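Local coordinates for beta-glucuronidase (PDB 6XXW), which probably hydrolyses beta-D-glucuronides, as a glycoside hydrolase of family 2 from the thermophile Dictyoglomus thermophilum, at residues K376-G381 with E425-R430; G513-P518 with T523-Q528. All coordinates share one frame; numbering follows the deposited sequence.

Interaction 1 (K376-G381 with E425-R430); sequences KVFTEG and EEYFRR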
ATOM      1  N   LYS A 376      20.970 -35.482   5.149  1.00 34.39           N
ATOM      2  CA  LYS A 376      20.794 -36.130   3.860  1.00 29.45           C
ATOM      3  C   LYS A 376      19.330 -36.469   3.625  1.00 28.83           C
ATOM      4  O   LYS A 376      18.594 -36.817   4.552  1.00 27.03           O
ATOM      5  CB  LYS A 376      21.665 -37.381   3.752  1.00 25.77           C
ATOM      6  CG  LYS A 376      23.104 -37.103   4.205  1.00 44.34           C
ATOM      7  CD  LYS A 376      24.149 -37.665   3.244  1.00 56.43           C
ATOM      8  CE  LYS A 376      25.511 -36.962   3.425  1.00 54.53           C
ATOM      9  NZ  LYS A 376      25.548 -35.589   2.790  1.00 57.82           N
ATOM     10  N   VAL A 377      18.916 -36.341   2.368  1.00 26.90           N
ATOM     11  CA  VAL A 377      17.530 -36.513   1.968  1.00 24.56           C
ATOM     12  C   VAL A 377      17.289 -37.897   1.386  1.00 21.88           C
ATOM     13  O   VAL A 377      16.264 -38.518   1.656  1.00 22.27           O
ATOM     14  CB  VAL A 377      17.138 -35.413   0.953  1.00 26.53           C
ATOM     15  CG1 VAL A 377      15.797 -35.730   0.306  1.00 20.05           C
ATOM     16  CG2 VAL A 377      17.110 -34.059   1.629  1.00 27.75           C
ATOM     17  N   PHE A 378      18.230 -38.385   0.579  1.00 21.77           N
ATOM     18  CA  PHE A 378      18.072 -39.655  -0.122  1.00 20.66           C
ATOM     19  C   PHE A 378      18.726 -40.731   0.732  1.00 27.92           C
ATOM     20  O   PHE A 378      19.858 -41.165   0.506  1.00 24.78           O
ATOM     21  CB  PHE A 378      18.654 -39.557  -1.523  1.00 21.06           C
ATOM     22  CG  PHE A 378      17.874 -38.631  -2.403  1.00 19.57           C
ATOM     23  CD1 PHE A 378      16.815 -39.111  -3.165  1.00 17.97           C
ATOM     24  CD2 PHE A 378      18.142 -37.276  -2.416  1.00 20.71           C
ATOM     25  CE1 PHE A 378      16.065 -38.259  -3.963  1.00 22.29           C
ATOM     26  CE2 PHE A 378      17.394 -36.413  -3.214  1.00 22.57           C
ATOM     27  CZ  PHE A 378      16.357 -36.906  -3.984  1.00 19.14           C
ATOM     28  N   THR A 379      17.980 -41.152   1.747  1.00 24.29           N
ATOM     29  CA  THR A 379      18.530 -41.981   2.800  1.00 24.92           C
ATOM     30  C   THR A 379      17.382 -42.682   3.509  1.00 30.54           C
ATOM     31  O   THR A 379      16.223 -42.256   3.437  1.00 22.91           O
ATOM     32  CB  THR A 379      19.372 -41.137   3.767  1.00 27.12           C
ATOM     33  OG1 THR A 379      20.131 -41.992   4.631  1.00 28.78           O
ATOM     34  CG2 THR A 379      18.498 -40.174   4.590  1.00 27.17           C
ATOM     35  N   GLU A 380      17.711 -43.796   4.152  1.00 28.09           N
ATOM     36  CA  GLU A 380      16.735 -44.491   4.972  1.00 25.22           C
ATOM     37  C   GLU A 380      16.152 -43.519   5.987  1.00 20.97           C
ATOM     38  O   GLU A 380      16.884 -42.774   6.637  1.00 33.06           O
ATOM     39  CB  GLU A 380      17.396 -45.677   5.679  1.00 29.53           C
ATOM     40  CG  GLU A 380      17.797 -46.802   4.744  1.00 28.88           C
ATOM     41  CD  GLU A 380      19.102 -46.506   4.012  1.00 32.65           C
ATOM     42  OE1 GLU A 380      19.813 -45.558   4.415  1.00 31.87           O
ATOM     43  OE2 GLU A 380      19.424 -47.226   3.044  1.00 34.26           O
ATOM     44  N   GLY A 381      14.829 -43.506   6.101  1.00 28.23           N
ATOM     45  CA  GLY A 381      14.149 -42.586   6.973  1.00 33.20           C
ATOM     46  C   GLY A 381      13.509 -41.419   6.252  1.00 43.09           C
ATOM     47  O   GLY A 381      12.509 -40.873   6.737  1.00 36.71           O
ATOM     48  N   GLU A 425      21.331 -40.085  -7.376  1.00 22.57           N
ATOM     49  CA  GLU A 425      21.619 -40.541  -8.730  1.00 24.39           C
ATOM     50  C   GLU A 425      20.800 -41.779  -9.073  1.00 20.57           C
ATOM     51  O   GLU A 425      20.121 -41.818 -10.108  1.00 22.05           O
ATOM     52  CB  GLU A 425      23.117 -40.806  -8.902  1.00 23.27           C
ATOM     53  CG  GLU A 425      23.466 -41.277 -10.313  1.00 21.88           C
ATOM     54  CD  GLU A 425      24.923 -41.053 -10.670  1.00 27.75           C
ATOM     55  OE1 GLU A 425      25.729 -40.779  -9.764  1.00 24.81           O
ATOM     56  OE2 GLU A 425      25.267 -41.152 -11.862  1.00 25.76           O
ATOM     57  N   GLU A 426      20.829 -42.794  -8.208  1.00 20.42           N
ATOM     58  CA  GLU A 426      20.075 -44.013  -8.496  1.00 21.83           C
ATOM     59  C   GLU A 426      18.579 -43.739  -8.481  1.00 20.90           C
ATOM     60  O   GLU A 426      17.832 -44.269  -9.319  1.00 19.17           O
ATOM     61  CB  GLU A 426      20.424 -45.101  -7.479  1.00 26.19           C
ATOM     62  N   TYR A 427      18.127 -42.921  -7.523  1.00 19.31           N
ATOM     63  CA  TYR A 427      16.717 -42.543  -7.464  1.00 17.64           C
ATOM     64  C   TYR A 427      16.247 -41.964  -8.796  1.00 21.08           C
ATOM     65  O   TYR A 427      15.265 -42.438  -9.385  1.00 19.88           O
ATOM     66  CB  TYR A 427      16.495 -41.553  -6.314  1.00 16.73           C
ATOM     67  CG  TYR A 427      15.063 -41.095  -6.144  1.00 19.26           C
ATOM     68  CD1 TYR A 427      14.546 -40.069  -6.922  1.00 19.03           C
ATOM     69  CD2 TYR A 427      14.235 -41.679  -5.200  1.00 19.19           C
ATOM     70  CE1 TYR A 427      13.248 -39.641  -6.760  1.00 18.94           C
ATOM     71  CE2 TYR A 427      12.936 -41.261  -5.036  1.00 21.15           C
ATOM     72  CZ  TYR A 427      12.441 -40.246  -5.823  1.00 18.53           C
ATOM     73  OH  TYR A 427      11.136 -39.822  -5.663  1.00 23.93           O
ATOM     74  N   PHE A 428      16.951 -40.953  -9.305  1.00 19.83           N
ATOM     75  CA  PHE A 428      16.428 -40.247 -10.470  1.00 19.59           C
ATOM     76  C   PHE A 428      16.709 -40.988 -11.774  1.00 18.47           C
ATOM     77  O   PHE A 428      15.928 -40.873 -12.723  1.00 17.80           O
ATOM     78  CB  PHE A 428      16.981 -38.824 -10.497  1.00 18.85           C
ATOM     79  CG  PHE A 428      16.193 -37.875  -9.632  1.00 19.10           C
ATOM     80  CD1 PHE A 428      14.875 -37.570  -9.953  1.00 19.71           C
ATOM     81  CD2 PHE A 428      16.748 -37.331  -8.479  1.00 18.52           C
ATOM     82  CE1 PHE A 428      14.126 -36.707  -9.152  1.00 19.77           C
ATOM     83  CE2 PHE A 428      16.007 -36.474  -7.667  1.00 18.86           C
ATOM     84  CZ  PHE A 428      14.691 -36.165  -8.012  1.00 22.61           C
ATOM     85  N   ARG A 429      17.799 -41.758 -11.847  1.00 19.65           N
ATOM     86  CA  ARG A 429      17.967 -42.645 -12.994  1.00 21.63           C
ATOM     87  C   ARG A 429      16.721 -43.497 -13.211  1.00 15.99           C
ATOM     88  O   ARG A 429      16.249 -43.644 -14.342  1.00 18.63           O
ATOM     89  CB  ARG A 429      19.195 -43.538 -12.800  1.00 20.96           C
ATOM     90  CG  ARG A 429      20.507 -42.888 -13.245  1.00 18.56           C
ATOM     91  CD  ARG A 429      21.719 -43.652 -12.705  1.00 21.39           C
ATOM     92  NE  ARG A 429      21.730 -45.026 -13.199  1.00 24.43           N
ATOM     93  CZ  ARG A 429      22.567 -45.487 -14.125  1.00 28.53           C
ATOM     94  NH1 ARG A 429      23.477 -44.684 -14.659  1.00 23.82           N
ATOM     95  NH2 ARG A 429      22.486 -46.753 -14.520  1.00 24.80           N
ATOM     96  N   ARG A 430      16.165 -44.056 -12.132  1.00 17.22           N
ATOM     97  CA  ARG A 430      14.979 -44.898 -12.273  1.00 18.90           C
ATOM     98  C   ARG A 430      13.756 -44.080 -12.667  1.00 17.76           C
ATOM     99  O   ARG A 430      12.941 -44.523 -13.483  1.00 19.30           O
ATOM    100  CB  ARG A 430      14.712 -45.655 -10.972  1.00 23.36           C
ATOM    101  CG  ARG A 430      15.845 -46.596 -10.557  1.00 30.74           C
ATOM    102  CD  ARG A 430      15.301 -47.819  -9.815  1.00 42.62           C
ATOM    103  NE  ARG A 430      13.959 -48.184 -10.263  1.00 53.73           N
ATOM    104  CZ  ARG A 430      13.690 -48.846 -11.388  1.00 58.25           C
ATOM    105  NH1 ARG A 430      14.677 -49.229 -12.194  1.00 59.04           N
ATOM    106  NH2 ARG A 430      12.432 -49.126 -11.708  1.00 45.46           N
TER

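Interaction 2 (G513-P518 with T523-Q528); sequences GFHSDP and TEEYQQ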
ATOM      1  N   GLY A 513       3.725  -1.268  -4.693  1.00 17.50           N
ATOM      2  CA  GLY A 513       3.777   0.038  -4.070  1.00 15.99           C
ATOM      3  C   GLY A 513       5.042   0.366  -3.317  1.00 20.28           C
ATOM      4  O   GLY A 513       5.227   1.531  -2.945  1.00 21.43           O
ATOM      5  N   PHE A 514       5.900  -0.614  -3.043  1.00 16.71           N
ATOM      6  CA  PHE A 514       7.231  -0.324  -2.513  1.00 17.40           C
ATOM      7  C   PHE A 514       8.129   0.107  -3.664  1.00 18.25           C
ATOM      8  O   PHE A 514       8.393  -0.687  -4.571  1.00 14.39           O
ATOM      9  CB  PHE A 514       7.831  -1.543  -1.807  1.00 12.88           C
ATOM     10  CG  PHE A 514       7.393  -1.701  -0.375  1.00 21.98           C
ATOM     11  CD1 PHE A 514       6.123  -1.311   0.030  1.00 21.32           C
ATOM     12  CD2 PHE A 514       8.251  -2.245   0.564  1.00 22.01           C
ATOM     13  CE1 PHE A 514       5.723  -1.462   1.350  1.00 27.68           C
ATOM     14  CE2 PHE A 514       7.860  -2.398   1.890  1.00 21.85           C
ATOM     15  CZ  PHE A 514       6.595  -2.001   2.283  1.00 24.24           C
ATOM     16  N   HIS A 515       8.610   1.358  -3.623  1.00 16.05           N
ATOM     17  CA  HIS A 515       9.463   1.920  -4.664  1.00 14.30           C
ATOM     18  C   HIS A 515      10.729   2.477  -4.042  1.00 16.43           C
ATOM     19  O   HIS A 515      10.674   3.056  -2.953  1.00 17.24           O
ATOM     20  CB  HIS A 515       8.777   3.071  -5.406  1.00 15.96           C
ATOM     21  CG  HIS A 515       7.646   2.647  -6.294  1.00 20.09           C
ATOM     22  ND1 HIS A 515       7.838   2.232  -7.593  1.00 17.64           N
ATOM     23  CD2 HIS A 515       6.308   2.607  -6.080  1.00 20.13           C
ATOM     24  CE1 HIS A 515       6.667   1.941  -8.138  1.00 22.65           C
ATOM     25  NE2 HIS A 515       5.723   2.162  -7.240  1.00 18.91           N
ATOM     26  N   SER A 516      11.857   2.365  -4.755  1.00 15.46           N
ATOM     27  CA  SER A 516      13.018   3.141  -4.324  1.00 17.96           C
ATOM     28  C   SER A 516      13.983   3.367  -5.478  1.00 19.75           C
ATOM     29  O   SER A 516      14.062   2.566  -6.419  1.00 18.08           O
ATOM     30  CB  SER A 516      13.762   2.474  -3.160  1.00 17.51           C
ATOM     31  OG  SER A 516      14.624   1.444  -3.645  1.00 18.61           O
ATOM     32  N   ASP A 517      14.715   4.480  -5.385  1.00 16.70           N
ATOM     33  CA  ASP A 517      15.929   4.680  -6.149  1.00 17.23           C
ATOM     34  C   ASP A 517      16.992   5.234  -5.208  1.00 17.07           C
ATOM     35  O   ASP A 517      16.705   6.164  -4.430  1.00 16.69           O
ATOM     36  CB  ASP A 517      15.767   5.621  -7.346  1.00 17.68           C
ATOM     37  CG  ASP A 517      16.969   5.569  -8.264  1.00 16.50           C
ATOM     38  OD1 ASP A 517      17.141   4.545  -8.968  1.00 16.87           O
ATOM     39  OD2 ASP A 517      17.773   6.527  -8.244  1.00 17.88           O
ATOM     40  N   PRO A 518      18.212   4.687  -5.223  1.00 17.98           N
ATOM     41  CA  PRO A 518      18.582   3.453  -5.934  1.00 16.41           C
ATOM     42  C   PRO A 518      17.719   2.249  -5.505  1.00 17.46           C
ATOM     43  O   PRO A 518      17.095   2.301  -4.447  1.00 17.06           O
ATOM     44  CB  PRO A 518      20.047   3.248  -5.532  1.00 17.31           C
ATOM     45  CG  PRO A 518      20.534   4.643  -5.169  1.00 15.66           C
ATOM     46  CD  PRO A 518      19.366   5.287  -4.517  1.00 15.33           C
ATOM     47  N   THR A 523      11.517  -3.840  -3.451  1.00 18.37           N
ATOM     48  CA  THR A 523      10.864  -2.800  -4.234  1.00 16.13           C
ATOM     49  C   THR A 523      10.581  -3.311  -5.647  1.00 16.28           C
ATOM     50  O   THR A 523      11.208  -4.256  -6.126  1.00 17.00           O
ATOM     51  CB  THR A 523      11.727  -1.539  -4.298  1.00 16.51           C
ATOM     52  OG1 THR A 523      12.949  -1.829  -4.987  1.00 13.27           O
ATOM     53  CG2 THR A 523      12.074  -1.065  -2.877  1.00 15.13           C
ATOM     54  N   GLU A 524       9.616  -2.667  -6.310  1.00 15.97           N
ATOM     55  CA  GLU A 524       9.338  -3.006  -7.702  1.00 14.92           C
ATOM     56  C   GLU A 524      10.538  -2.717  -8.592  1.00 17.80           C
ATOM     57  O   GLU A 524      10.781  -3.447  -9.564  1.00 15.02           O
ATOM     58  CB  GLU A 524       8.101  -2.239  -8.195  1.00 14.62           C
ATOM     59  CG  GLU A 524       6.836  -2.527  -7.386  1.00 17.78           C
ATOM     60  CD  GLU A 524       5.559  -2.019  -8.074  1.00 20.27           C
ATOM     61  OE1 GLU A 524       5.524  -2.003  -9.327  1.00 18.71           O
ATOM     62  OE2 GLU A 524       4.607  -1.636  -7.362  1.00 19.67           O
ATOM     63  N   GLU A 525      11.309  -1.666  -8.270  1.00 14.98           N
ATOM     64  CA  GLU A 525      12.487  -1.334  -9.063  1.00 21.70           C
ATOM     65  C   GLU A 525      13.525  -2.446  -9.002  1.00 17.81           C
ATOM     66  O   GLU A 525      14.120  -2.806 -10.024  1.00 17.35           O
ATOM     67  CB  GLU A 525      13.097  -0.017  -8.576  1.00 18.85           C
ATOM     68  CG  GLU A 525      12.362   1.221  -9.094  1.00 19.93           C
ATOM     69  CD  GLU A 525      11.075   1.493  -8.331  1.00 22.40           C
ATOM     70  OE1 GLU A 525      10.853   0.844  -7.279  1.00 19.31           O
ATOM     71  OE2 GLU A 525      10.289   2.351  -8.785  1.00 19.85           O
ATOM     72  N   TYR A 526      13.777  -2.984  -7.804  1.00 14.77           N
ATOM     73  CA  TYR A 526      14.799  -4.011  -7.677  1.00 18.33           C
ATOM     74  C   TYR A 526      14.407  -5.247  -8.465  1.00 17.58           C
ATOM     75  O   TYR A 526      15.244  -5.842  -9.155  1.00 17.98           O
ATOM     76  CB  TYR A 526      15.033  -4.353  -6.206  1.00 17.41           C
ATOM     77  CG  TYR A 526      16.326  -5.115  -5.976  1.00 16.10           C
ATOM     78  CD1 TYR A 526      16.377  -6.501  -6.149  1.00 16.77           C
ATOM     79  CD2 TYR A 526      17.494  -4.454  -5.624  1.00 14.76           C
ATOM     80  CE1 TYR A 526      17.554  -7.208  -5.961  1.00 19.13           C
ATOM     81  CE2 TYR A 526      18.676  -5.150  -5.418  1.00 19.68           C
ATOM     82  CZ  TYR A 526      18.699  -6.531  -5.593  1.00 21.04           C
ATOM     83  OH  TYR A 526      19.865  -7.231  -5.400  1.00 19.93           O
ATOM     84  N   GLN A 527      13.128  -5.634  -8.390  1.00 14.06           N
ATOM     85  CA  GLN A 527      12.661  -6.789  -9.145  1.00 15.41           C
ATOM     86  C   GLN A 527      12.890  -6.590 -10.643  1.00 21.32           C
ATOM     87  O   GLN A 527      13.408  -7.484 -11.326  1.00 17.05           O
ATOM     88  CB  GLN A 527      11.185  -7.056  -8.830  1.00 16.51           C
ATOM     89  CG  GLN A 527      10.554  -8.158  -9.698  1.00 17.84           C
ATOM     90  CD  GLN A 527       9.046  -8.259  -9.492  1.00 17.90           C
ATOM     91  OE1 GLN A 527       8.366  -7.253  -9.317  1.00 17.84           O
ATOM     92  NE2 GLN A 527       8.523  -9.477  -9.519  1.00 18.00           N
ATOM     93  N   GLN A 528      12.535  -5.410 -11.167  1.00 14.31           N
ATOM     94  CA  GLN A 528      12.714  -5.149 -12.596  1.00 16.89           C
ATOM     95  C   GLN A 528      14.190  -5.108 -12.984  1.00 18.37           C
ATOM     96  O   GLN A 528      14.573  -5.651 -14.024  1.00 19.78           O
ATOM     97  CB  GLN A 528      12.018  -3.832 -12.999  1.00 18.25           C
ATOM     98  CG  GLN A 528      12.362  -3.341 -14.420  1.00 15.77           C
ATOM     99  CD  GLN A 528      11.411  -2.268 -14.940  1.00 26.30           C
ATOM    100  OE1 GLN A 528      10.202  -2.476 -15.015  1.00 24.58           O
ATOM    101  NE2 GLN A 528      11.959  -1.112 -15.295  1.00 29.54           N
TER

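Interaction 1 (K376-G381 with E425-R430)
Phe378 reaches from a loop to helix 422-438 and meets Tyr427 and Phe428 there. The contact is made by three aromatic side chains and is small, with 120 Å² buried over both sides.

The first kind of contact is a T-shaped (edge-to-face) pair. The edge of the Phe378 ring points at one face of Tyr427. The ring centroids of Phe378 and Tyr427 are 5.2 Å apart, and the planes are at 65°. Phe378 CE1 comes closest, 3.7 Å from Tyr427 CG. It sits toward the rim of the tyrosine ring, on the side where CB is attached. Phe378 CD1 extends the contact to Tyr427 CB, at 4.0 Å. Tyr427 has CG anti to its own N (chi1 -179°), which presents this face of the ring to the loop.

The second kind is an oblique ring pair. Phe378 CZ lies 3.7 Å from Phe428 CE2. The ring centroids of Phe378 and Phe428 are 5.9 Å apart, and the planes are inclined by 60°. The two helix residues also pack on each other. Tyr427 CD1 stands over the centre of one face of Phe428. Each of the three rings therefore touches the other two. Val383 packs against both Phe378 and Tyr427.

Tyr427 OH is hydrogen-bonded to His391 ND1, on helix 385-402. On the loop side, Glu421 takes the backbone N of Val377 with OE2 and that of Phe378 with OE1. Phe378 is the centre of an inverse gamma turn, closed by a weak bond from Thr379 N to Val377 O, 3.1 Å long.

The arrangement is an aromatic cluster in the TIM-barrel domain. It joins the loop after strand 358-362 to the first half of helix 422-438, which follows strand 408-415.

Interaction 2 (G513-P518 with T523-Q528)
Glu525 takes two bonds from the 513-518 loop, one on each carboxylate oxygen. His515 ND1 donates to Glu525 OE2 at 2.7 Å, in the imidazole plane and on the syn lone pair. Ser516 N reaches Glu525 OE1 at 3.1 Å, from above the carboxylate plane. The glutamate chain bends at chi2 (78°), which brings the carboxylate back to the loop.

Gly513 N donates almost straight to Glu524 OE2, at 2.8 Å and 177°, on the anti lone pair. Glu524 N returns a bond to Phe514 O, 2.9 Å away. Thr523 is the N-cap of the helix, and its OG1 accepts from Tyr526 N at 3.2 Å and is also hydrogen-bonded to Leu520 O.

Thr523 CG2 packs 3.7 Å from Ser516 OG, which donates to Pro518 O. Phe514 and Thr523 also pack on Val565 of a third subunit.

Both carboxylates also serve the subunit interface: Glu524 OE2 is hydrogen-bonded to His515 NE2 of the second subunit, with the reciprocal bond, and Glu525 OE2 to His583 of that subunit. With an alanine in place of Glu525, His515 ND1, Ser516 N and that His583 would probably lose their acceptor. The buried glutamates thus link loop, helix start and neighbouring chain. With a carboxylate at each ring nitrogen, His515 is probably doubly protonated, which would help to offset their charge.

Both contacts lie in the TIM-barrel domain and follow each other in series. Neither nests in nor crosses the other. From the N terminus, the chain leaves strand 358-362 and enters the loop of interaction 1. It then runs through helix 385-402 and strand 408-415 before helix 422-438 closes a loop of 43 intervening residues. Later, after strand 501-505, interaction 2 closes a short turn of four residues at the start of helix 524-538. Their centres are 41 Å apart, and their nearest atoms about 27 Å. Interaction 1 joins successive parts of the barrel within one chain, whereas interaction 2 lies where subunits meet.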